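Local coordinates for protein dihydropteroate synthase (Clostridioides difficile, PDB 6PZ2) that catalyses the step of folate biosynthesis that joins a pterin pyrophosphate to p-aminobenzoate to form dihydropteroate, the reaction that sulfonamide drugs block, at residues Ser64-Asp67 and Ser68-Leu72; Lys80-Lys83 and Gln84-Ile88; Glu101-Lys105 and Leu106-Met110. All blocks are in the same frame, centred on the assembly; numbering follows the deposited sequence.

Interaction 1 (Ser64-Asp67 and Ser68-Leu72); sequences SYVD and SDEEL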
ATOM      1  N   SER A  64       7.659 -28.977  10.014  1.00 50.21           N
ATOM      2  CA  SER A  64       7.935 -29.866  11.124  1.00 48.70           C
ATOM      3  C   SER A  64       8.719 -29.131  12.230  1.00 46.32           C
ATOM      4  O   SER A  64       9.318 -28.056  12.043  1.00 35.51           O
ATOM      5  CB  SER A  64       8.640 -31.096  10.615  1.00 51.18           C
ATOM      6  OG  SER A  64       9.879 -30.758  10.004  1.00 48.99           O
ATOM      7  N   TYR A  65       8.648 -29.717  13.416  1.00 47.34           N
ATOM      8  CA  TYR A  65       9.414 -29.281  14.570  1.00 45.60           C
ATOM      9  C   TYR A  65      10.868 -29.718  14.343  1.00 40.35           C
ATOM     10  O   TYR A  65      11.120 -30.782  13.807  1.00 34.87           O
ATOM     11  CB  TYR A  65       8.804 -29.878  15.841  1.00 47.45           C
ATOM     12  CG  TYR A  65       9.686 -29.875  17.073  1.00 62.29           C
ATOM     13  CD1 TYR A  65       9.575 -28.874  18.033  1.00 57.56           C
ATOM     14  CD2 TYR A  65      10.606 -30.891  17.311  1.00 58.69           C
ATOM     15  CE1 TYR A  65      10.369 -28.865  19.169  1.00 57.42           C
ATOM     16  CE2 TYR A  65      11.403 -30.898  18.445  1.00 54.40           C
ATOM     17  CZ  TYR A  65      11.287 -29.878  19.374  1.00 55.58           C
ATOM     18  OH  TYR A  65      12.085 -29.856  20.482  1.00 59.63           O
ATOM     19  N   VAL A  66      11.801 -28.875  14.747  1.00 35.11           N
ATOM     20  CA  VAL A  66      13.236 -29.135  14.718  1.00 38.07           C
ATOM     21  C   VAL A  66      13.722 -29.185  16.173  1.00 37.97           C
ATOM     22  O   VAL A  66      13.398 -28.256  16.944  1.00 37.78           O
ATOM     23  CB  VAL A  66      13.929 -27.984  13.959  1.00 40.02           C
ATOM     24  CG1 VAL A  66      15.407 -28.214  13.748  1.00 39.31           C
ATOM     25  CG2 VAL A  66      13.249 -27.705  12.626  1.00 46.11           C
ATOM     26  N   ASP A  67      14.537 -30.180  16.544  1.00 35.73           N
ATOM     27  CA  ASP A  67      15.137 -30.181  17.886  1.00 37.79           C
ATOM     28  C   ASP A  67      16.202 -29.080  17.899  1.00 34.02           C
ATOM     29  O   ASP A  67      16.717 -28.684  16.850  1.00 29.23           O
ATOM     30  CB  ASP A  67      15.646 -31.557  18.339  1.00 46.92           C
ATOM     31  CG  ASP A  67      16.964 -31.975  17.710  1.00 61.78           C
ATOM     32  OD1 ASP A  67      16.917 -32.814  16.791  1.00 84.56           O
ATOM     33  OD2 ASP A  67      18.026 -31.451  18.121  1.00 61.81           O
ATOM     34  N   SER A  68      16.530 -28.619  19.090  1.00 30.36           N
ATOM     35  CA  SER A  68      17.336 -27.422  19.193  1.00 35.81           C
ATOM     36  C   SER A  68      18.791 -27.649  18.751  1.00 35.41           C
ATOM     37  O   SER A  68      19.438 -26.700  18.289  1.00 28.50           O
ATOM     38  CB  SER A  68      17.228 -26.835  20.571  1.00 38.53           C
ATOM     39  OG  SER A  68      17.669 -27.757  21.537  1.00 35.50           O
ATOM     40  N   ASP A  69      19.311 -28.865  18.861  1.00 31.10           N
ATOM     41  CA  ASP A  69      20.655 -29.131  18.355  1.00 38.89           C
ATOM     42  C   ASP A  69      20.674 -28.906  16.839  1.00 36.27           C
ATOM     43  O   ASP A  69      21.570 -28.247  16.311  1.00 32.15           O
ATOM     44  CB  ASP A  69      21.132 -30.562  18.640  1.00 44.19           C
ATOM     45  CG  ASP A  69      21.733 -30.799  20.018  1.00 52.83           C
ATOM     46  OD1 ASP A  69      21.962 -29.822  20.764  1.00 53.61           O
ATOM     47  OD2 ASP A  69      21.990 -31.981  20.328  1.00 76.20           O
ATOM     48  N   GLU A  70      19.683 -29.471  16.156  1.00 31.65           N
ATOM     49  CA  GLU A  70      19.577 -29.311  14.715  1.00 34.48           C
ATOM     50  C   GLU A  70      19.382 -27.831  14.373  1.00 30.67           C
ATOM     51  O   GLU A  70      19.997 -27.320  13.446  1.00 30.07           O
ATOM     52  CB  GLU A  70      18.454 -30.178  14.147  1.00 37.96           C
ATOM     53  CG  GLU A  70      18.225 -30.003  12.656  1.00 44.08           C
ATOM     54  CD  GLU A  70      19.352 -30.465  11.750  1.00 50.92           C
ATOM     55  OE1 GLU A  70      19.800 -31.610  11.950  1.00 70.53           O
ATOM     56  OE2 GLU A  70      19.793 -29.681  10.861  1.00 52.46           O
ATOM     57  N   GLU A  71      18.525 -27.159  15.119  1.00 29.85           N
ATOM     58  CA  GLU A  71      18.236 -25.757  14.841  1.00 32.02           C
ATOM     59  C   GLU A  71      19.540 -24.936  14.929  1.00 30.99           C
ATOM     60  O   GLU A  71      19.797 -24.020  14.114  1.00 33.31           O
ATOM     61  CB  GLU A  71      17.117 -25.350  15.801  1.00 31.59           C
ATOM     62  CG  GLU A  71      16.534 -23.961  15.591  1.00 35.82           C
ATOM     63  CD  GLU A  71      15.327 -23.646  16.466  1.00 35.75           C
ATOM     64  OE1 GLU A  71      14.799 -24.580  17.110  1.00 35.37           O
ATOM     65  OE2 GLU A  71      14.929 -22.457  16.529  1.00 37.29           O
ATOM     66  N   LEU A  72      20.367 -25.234  15.933  1.00 32.69           N
ATOM     67  CA  LEU A  72      21.645 -24.489  16.168  1.00 36.48           C
ATOM     68  C   LEU A  72      22.692 -24.764  15.070  1.00 30.47           C
ATOM     69  O   LEU A  72      23.467 -23.859  14.615  1.00 27.70           O
ATOM     70  CB  LEU A  72      22.167 -24.843  17.568  1.00 34.09           C
ATOM     71  CG  LEU A  72      21.516 -24.057  18.708  1.00 36.93           C
ATOM     72  CD1 LEU A  72      21.841 -24.648  20.070  1.00 34.62           C
ATOM     73  CD2 LEU A  72      21.942 -22.597  18.669  1.00 35.91           C
TER
HETATM   74  O   HOH W   1      14.691 -28.864  21.335  1.00 49.13           O
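The carboxylate of Asp67 is met from above its plane, 53° out of it, by the N-H of Glu70, which bonds to OD2. That bond, Glu70 N to Asp67 OD2, is 3.2 Å long. A second, weak bond comes to the same oxygen from Asp69 N, and Asp69 CB stands 3.3 Å from Asp67 OD2. Asp67 OD1 lies 4.0 Å from Glu70 CB, and the carboxylate planes of Asp67 and Glu70 are 77° apart. Asp67 is thus the N-cap: CG sits between its own backbone N and carbonyl carbon (chi1 77°), which brings OD2 back over the amides of the first turn. Asp67 O accepts the first i to i+4 bond of the helix, from Glu71 N at 2.9 Å. Asp67 OD2 and Asp69 OD2 lie 4.6 Å apart, two like charges whose repulsion the positive end of the helix dipole would be expected to ease. Val66 CG1 rests against Glu70 CG at 3.5 Å, while Glu70 bends at chi2 to carry its carboxylate off to Arg73 and Arg74. A water joins Tyr65 OH to Ser68 N. Ser68 OG bonds Asp98 at the start of helix 97-105, and Glu71 pairs with Lys96 and Thr94 of the loop before it. This cap launches helix 68-85 from the loop after strand 51-55, with Ser68 and Glu71 packed on Val99 of helix 97-105.

Interaction 2 (Lys80-Lys83 and Gln84-Ile88); sequences KKLK and QELDI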
ATOM      1  N   LYS A  80      27.649 -16.522  12.575  1.00 39.12           N
ATOM      2  CA  LYS A  80      29.071 -16.176  12.603  1.00 44.93           C
ATOM      3  C   LYS A  80      29.432 -15.391  11.342  1.00 39.35           C
ATOM      4  O   LYS A  80      30.049 -14.347  11.475  1.00 41.52           O
ATOM      5  CB  LYS A  80      29.991 -17.393  12.770  1.00 51.02           C
ATOM      6  CG  LYS A  80      30.470 -17.597  14.201  1.00 65.22           C
ATOM      7  CD  LYS A  80      31.716 -18.440  14.359  1.00 74.18           C
ATOM      8  CE  LYS A  80      33.011 -17.660  14.429  1.00 67.46           C
ATOM      9  NZ  LYS A  80      33.653 -17.600  13.093  1.00 76.21           N
ATOM     10  N   LYS A  81      29.036 -15.865  10.159  1.00 39.92           N
ATOM     11  CA  LYS A  81      29.379 -15.144   8.933  1.00 43.38           C
ATOM     12  C   LYS A  81      28.672 -13.791   8.876  1.00 44.02           C
ATOM     13  O   LYS A  81      29.298 -12.808   8.480  1.00 45.92           O
ATOM     14  CB  LYS A  81      29.044 -15.924   7.664  1.00 48.48           C
ATOM     15  CG  LYS A  81      30.102 -16.929   7.264  1.00 57.89           C
ATOM     16  CD  LYS A  81      30.485 -16.874   5.814  1.00 67.05           C
ATOM     17  CE  LYS A  81      31.759 -17.658   5.584  1.00 73.68           C
ATOM     18  NZ  LYS A  81      31.724 -18.371   4.287  1.00 83.17           N
ATOM     19  N   LEU A  82      27.413 -13.720   9.289  1.00 44.10           N
ATOM     20  CA  LEU A  82      26.737 -12.429   9.269  1.00 44.19           C
ATOM     21  C   LEU A  82      27.518 -11.402  10.099  1.00 46.38           C
ATOM     22  O   LEU A  82      27.659 -10.253   9.713  1.00 51.78           O
ATOM     23  CB  LEU A  82      25.329 -12.577   9.849  1.00 41.30           C
ATOM     24  CG  LEU A  82      24.319 -13.292   8.962  1.00 40.18           C
ATOM     25  CD1 LEU A  82      23.021 -13.506   9.716  1.00 43.50           C
ATOM     26  CD2 LEU A  82      24.074 -12.504   7.695  1.00 43.18           C
ATOM     27  N   LYS A  83      27.920 -11.819  11.288  1.00 46.22           N
ATOM     28  CA  LYS A  83      28.561 -10.949  12.262  1.00 50.98           C
ATOM     29  C   LYS A  83      29.916 -10.464  11.739  1.00 50.42           C
ATOM     30  O   LYS A  83      30.270  -9.329  12.004  1.00 54.15           O
ATOM     31  CB  LYS A  83      28.748 -11.683  13.593  1.00 54.21           C
ATOM     32  CG  LYS A  83      27.477 -11.840  14.418  1.00 63.37           C
ATOM     33  CD  LYS A  83      26.865 -10.519  14.834  1.00 70.38           C
ATOM     34  CE  LYS A  83      27.906  -9.553  15.362  1.00 69.41           C
ATOM     35  NZ  LYS A  83      27.317  -8.639  16.364  1.00 71.02           N
ATOM     36  N   GLN A  84      30.655 -11.283  10.997  1.00 48.86           N
ATOM     37  CA  GLN A  84      31.923 -10.804  10.460  1.00 57.14           C
ATOM     38  C   GLN A  84      31.740 -10.134   9.092  1.00 58.48           C
ATOM     39  O   GLN A  84      32.467  -9.185   8.848  1.00 62.76           O
ATOM     40  CB  GLN A  84      32.986 -11.906  10.420  1.00 65.04           C
ATOM     41  CG  GLN A  84      32.688 -13.076   9.491  1.00 74.59           C
ATOM     42  CD  GLN A  84      33.209 -14.404  10.004  1.00 84.81           C
ATOM     43  OE1 GLN A  84      33.789 -14.503  11.088  1.00 86.99           O
ATOM     44  NE2 GLN A  84      32.989 -15.461   9.231  1.00 73.78           N
ATOM     45  N   GLU A  85      30.812 -10.556   8.224  1.00 54.30           N
ATOM     46  CA  GLU A  85      30.794 -10.059   6.835  1.00 50.91           C
ATOM     47  C   GLU A  85      29.806  -8.903   6.646  1.00 47.73           C
ATOM     48  O   GLU A  85      29.776  -8.340   5.575  1.00 44.23           O
ATOM     49  CB  GLU A  85      30.456 -11.166   5.833  1.00 51.05           C
ATOM     50  CG  GLU A  85      31.504 -12.259   5.824  1.00 58.72           C
ATOM     51  CD  GLU A  85      31.534 -13.199   4.631  1.00 65.39           C
ATOM     52  OE1 GLU A  85      30.990 -12.841   3.568  1.00 76.45           O
ATOM     53  OE2 GLU A  85      32.119 -14.297   4.770  1.00 76.46           O
ATOM     54  N   LEU A  86      29.012  -8.551   7.649  1.00 48.69           N
ATOM     55  CA  LEU A  86      27.845  -7.709   7.446  1.00 47.88           C
ATOM     56  C   LEU A  86      27.613  -6.939   8.740  1.00 50.16           C
ATOM     57  O   LEU A  86      27.565  -7.485   9.820  1.00 63.36           O
ATOM     58  CB  LEU A  86      26.642  -8.594   7.103  1.00 52.28           C
ATOM     59  CG  LEU A  86      25.671  -8.098   6.030  1.00 58.05           C
ATOM     60  CD1 LEU A  86      26.388  -7.617   4.776  1.00 65.73           C
ATOM     61  CD2 LEU A  86      24.672  -9.195   5.669  1.00 58.16           C
ATOM     62  N   ASP A  87      27.521  -5.642   8.606  1.00 53.43           N
ATOM     63  CA  ASP A  87      27.295  -4.802   9.736  1.00 55.28           C
ATOM     64  C   ASP A  87      25.782  -4.603   9.848  1.00 57.64           C
ATOM     65  O   ASP A  87      25.294  -3.567   9.412  1.00 58.81           O
ATOM     66  CB  ASP A  87      28.054  -3.495   9.500  1.00 61.86           C
ATOM     67  CG  ASP A  87      27.969  -2.518  10.646  1.00 59.39           C
ATOM     68  OD1 ASP A  87      27.528  -2.940  11.724  1.00 70.27           O
ATOM     69  OD2 ASP A  87      28.340  -1.354  10.440  1.00 68.64           O
ATOM     70  N   ILE A  88      25.050  -5.601  10.347  1.00 47.07           N
ATOM     71  CA  ILE A  88      23.601  -5.495  10.457  1.00 44.23           C
ATOM     72  C   ILE A  88      23.080  -6.211  11.717  1.00 38.01           C
ATOM     73  O   ILE A  88      23.469  -7.306  12.050  1.00 38.06           O
ATOM     74  CB  ILE A  88      22.947  -6.052   9.173  1.00 41.12           C
ATOM     75  CG1 ILE A  88      21.514  -5.544   9.001  1.00 40.84           C
ATOM     76  CG2 ILE A  88      23.009  -7.566   9.101  1.00 40.48           C
ATOM     77  CD1 ILE A  88      21.455  -4.085   8.551  1.00 41.71           C
TER
HETATM   78  O   HOH W   2      25.191  -7.535  14.573  1.00 45.51           O
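Lys81 and Glu85 run side by side, pointing the same way, one turn apart near the C-terminal end of helix 68-85. Their charged ends do not close a salt bridge: Lys81 NZ stands 4.1 Å from Glu85 OE2, and that oxygen lies instead against the methylene chain, 3.2 Å from Lys81 CD. Each charge has its partner on helix 33-46, Lys81 NZ pairing with Asp35 and Glu85 OE1 with Lys42. Backbone bonds run from Gln84 N to Lys80 O at 3.2 Å and from Glu85 N to Lys81 O at 2.7 Å, the latter nearly along the C=O axis (167°). Gln84 folds back over the turn: with CG between backbone N and carbonyl carbon (chi1 64°), its amide group lies beside Lys81, NE2 3.6 Å from Lys81 CA. Beyond Glu85 the chain leaves helical geometry, and Leu86 CD2 meets Leu82 CD2 at 3.9 Å. Past the inverse gamma turn centred on Asp87, a water accepts from Lys83 NZ at 3.0 Å and donates to Ile88 O, tying the helix to the departing chain. In the beta-alpha-beta unit of strand 51-55, helix 68-85 and strand 90-93, this helix end turns both apolar and charged groups to helix 33-46, with Leu82 also on Ile90 of strand 90-93. The charges of Lys81 and Glu85 are thus met by opposite charges of helix 33-46 and not by each other.

Interaction 3 (Glu101-Lys105 and Leu106-Met110); sequences EEALK and LGVTM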
ATOM      1  N   GLU A 101      19.837 -18.565  23.607  1.00 30.36           N
ATOM      2  CA  GLU A 101      21.050 -18.387  24.403  1.00 35.72           C
ATOM      3  C   GLU A 101      22.312 -18.434  23.538  1.00 30.41           C
ATOM      4  O   GLU A 101      23.157 -17.527  23.641  1.00 28.58           O
ATOM      5  CB  GLU A 101      21.194 -19.461  25.481  1.00 37.86           C
ATOM      6  CG  GLU A 101      22.477 -19.270  26.274  1.00 41.74           C
ATOM      7  CD  GLU A 101      22.320 -19.430  27.771  1.00 48.08           C
ATOM      8  OE1 GLU A 101      21.569 -20.347  28.207  1.00 45.31           O
ATOM      9  OE2 GLU A 101      22.927 -18.620  28.482  1.00 44.52           O
ATOM     10  N   GLU A 102      22.468 -19.498  22.744  1.00 30.66           N
ATOM     11  CA  GLU A 102      23.664 -19.611  21.880  1.00 32.66           C
ATOM     12  C   GLU A 102      23.738 -18.428  20.910  1.00 32.38           C
ATOM     13  O   GLU A 102      24.819 -17.840  20.698  1.00 29.96           O
ATOM     14  CB  GLU A 102      23.699 -20.929  21.105  1.00 37.10           C
ATOM     15  CG  GLU A 102      24.099 -22.144  21.940  1.00 45.65           C
ATOM     16  CD  GLU A 102      25.154 -21.889  23.014  1.00 54.47           C
ATOM     17  OE1 GLU A 102      24.805 -21.923  24.248  1.00 47.84           O
ATOM     18  OE2 GLU A 102      26.307 -21.578  22.619  1.00 51.28           O
ATOM     19  N   ALA A 103      22.586 -18.084  20.336  1.00 28.87           N
ATOM     20  CA  ALA A 103      22.548 -16.986  19.357  1.00 28.17           C
ATOM     21  C   ALA A 103      22.991 -15.696  20.046  1.00 28.02           C
ATOM     22  O   ALA A 103      23.689 -14.854  19.436  1.00 27.73           O
ATOM     23  CB  ALA A 103      21.161 -16.840  18.769  1.00 28.29           C
ATOM     24  N   LEU A 104      22.505 -15.509  21.276  1.00 27.49           N
ATOM     25  CA  LEU A 104      22.787 -14.257  21.969  1.00 31.74           C
ATOM     26  C   LEU A 104      24.260 -14.212  22.392  1.00 34.74           C
ATOM     27  O   LEU A 104      24.884 -13.152  22.350  1.00 33.95           O
ATOM     28  CB  LEU A 104      21.852 -14.142  23.174  1.00 32.65           C
ATOM     29  CG  LEU A 104      20.426 -13.718  22.831  1.00 31.39           C
ATOM     30  CD1 LEU A 104      19.514 -13.882  24.029  1.00 30.67           C
ATOM     31  CD2 LEU A 104      20.402 -12.280  22.346  1.00 33.41           C
ATOM     32  N   LYS A 105      24.840 -15.355  22.776  1.00 37.35           N
ATOM     33  CA  LYS A 105      26.276 -15.361  23.048  1.00 38.26           C
ATOM     34  C   LYS A 105      27.059 -14.944  21.800  1.00 35.41           C
ATOM     35  O   LYS A 105      28.072 -14.271  21.920  1.00 38.78           O
ATOM     36  CB  LYS A 105      26.790 -16.734  23.478  1.00 39.23           C
ATOM     37  CG  LYS A 105      26.387 -17.205  24.864  1.00 42.84           C
ATOM     38  CD  LYS A 105      26.771 -18.661  25.065  1.00 49.72           C
ATOM     39  CE  LYS A 105      26.250 -19.253  26.353  1.00 56.75           C
ATOM     40  NZ  LYS A 105      26.478 -20.718  26.411  1.00 63.74           N
ATOM     41  N   LEU A 106      26.611 -15.309  20.608  1.00 39.50           N
ATOM     42  CA  LEU A 106      27.318 -14.903  19.369  1.00 38.21           C
ATOM     43  C   LEU A 106      26.983 -13.477  18.923  1.00 38.47           C
ATOM     44  O   LEU A 106      27.474 -13.075  17.874  1.00 41.35           O
ATOM     45  CB  LEU A 106      26.966 -15.881  18.251  1.00 37.33           C
ATOM     46  CG  LEU A 106      27.466 -17.307  18.461  1.00 44.24           C
ATOM     47  CD1 LEU A 106      26.839 -18.259  17.457  1.00 43.66           C
ATOM     48  CD2 LEU A 106      28.983 -17.361  18.365  1.00 41.29           C
ATOM     49  N   GLY A 107      26.177 -12.702  19.648  1.00 39.77           N
ATOM     50  CA  GLY A 107      26.008 -11.271  19.301  1.00 42.01           C
ATOM     51  C   GLY A 107      24.732 -10.951  18.521  1.00 43.53           C
ATOM     52  O   GLY A 107      24.531  -9.833  18.080  1.00 34.92           O
ATOM     53  N   VAL A 108      23.832 -11.907  18.340  1.00 33.30           N
ATOM     54  CA  VAL A 108      22.469 -11.580  17.936  1.00 35.57           C
ATOM     55  C   VAL A 108      21.880 -10.516  18.871  1.00 34.08           C
ATOM     56  O   VAL A 108      22.089 -10.568  20.071  1.00 37.12           O
ATOM     57  CB  VAL A 108      21.664 -12.890  17.940  1.00 35.74           C
ATOM     58  CG1 VAL A 108      20.183 -12.701  18.108  1.00 39.60           C
ATOM     59  CG2 VAL A 108      21.983 -13.690  16.687  1.00 36.18           C
ATOM     60  N   THR A 109      21.061  -9.613  18.333  1.00 34.16           N
ATOM     61  CA  THR A 109      20.494  -8.477  19.075  1.00 32.15           C
ATOM     62  C   THR A 109      19.108  -8.768  19.660  1.00 29.50           C
ATOM     63  O   THR A 109      18.809  -8.273  20.717  1.00 30.76           O
ATOM     64  CB  THR A 109      20.374  -7.248  18.170  1.00 35.10           C
ATOM     65  OG1 THR A 109      21.680  -7.026  17.645  1.00 42.12           O
ATOM     66  CG2 THR A 109      19.880  -6.018  18.893  1.00 34.37           C
ATOM     67  N   MET A 110      18.259  -9.542  19.003  1.00 29.75           N
ATOM     68  CA  MET A 110      16.865  -9.631  19.407  1.00 28.94           C
ATOM     69  C   MET A 110      16.427 -11.096  19.310  1.00 25.98           C
ATOM     70  O   MET A 110      16.884 -11.804  18.440  1.00 26.18           O
ATOM     71  CB  MET A 110      15.997  -8.808  18.445  1.00 35.67           C
ATOM     72  CG  MET A 110      14.497  -9.128  18.495  1.00 39.21           C
ATOM     73  SD  MET A 110      13.473  -8.127  17.349  1.00 39.43           S
ATOM     74  CE  MET A 110      13.454  -6.556  18.210  1.00 45.22           C
TER
HETATM   75  O   HOH W   3      23.756 -10.661  22.107  1.00 40.79           O
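Leu104 O is gripped twice as helix 97-105 ends, by Gly107 N at 3.0 Å and by a water that donates to it at 2.7 Å. The amide comes from above the carbonyl plane, 68° out of it. The same water donates to Val108 O, bridging the last turn and the chain that leaves it. Val108 N reaches back to Ala103 O at 3.1 Å; together with the bond from Gly107 N to Leu104 O and the positive phi of Gly107 (100°), this is a Schellman motif. Leu106 N to Glu102 O is an ordinary i to i+4 helix bond. Glycine suits the place because a CB there would press on the preceding carbonyl oxygen. The reversal lays Val108 back over the helix, CG2 against Ala103 CB at 3.9 Å. Leu104 also reaches this residue, its CD2 3.3 Å from Val108 O. Val108 packs on Ile90 and Ile92 of strand 90-93 as well, and Leu106 on Ile76 and Ile79 of helix 68-85. Farther out, Lys105, extended beyond CG, bonds Glu102 OE1 on its syn lone pair at 3.0 Å in a salt bridge; its side chain also lies near a sulfate ion. The chemistry suggests how a helix stops cleanly before a barrel strand: the carbonyls of Glu102, Ala103 and Leu104 are taken by the backbone and one water, while apolar side chains seal the turn and Met110 begins strand 110-113.

In the fold
Interactions 1 and 2 mark the start and the end of helix 68-85, their centres about 23 Å apart without touching, while interaction 3 closes the next helix of the TIM barrel, 97-105. Interaction 3 ties the set together. Its helix touches interaction 1 where Leu72 CD2 packs on Glu102 CB at 3.4 Å, and the loop after the helix touches interaction 2 where Lys83 CG lies 3.7 Å from Leu106 O. Pteroic acid is bound away from this packing: the Glu71 side chain is about 11 Å from it, and that of Val108 about 13 Å. The three contacts thus shape helix ends on the barrel's outer layer, at some distance from the bound pteroic acid.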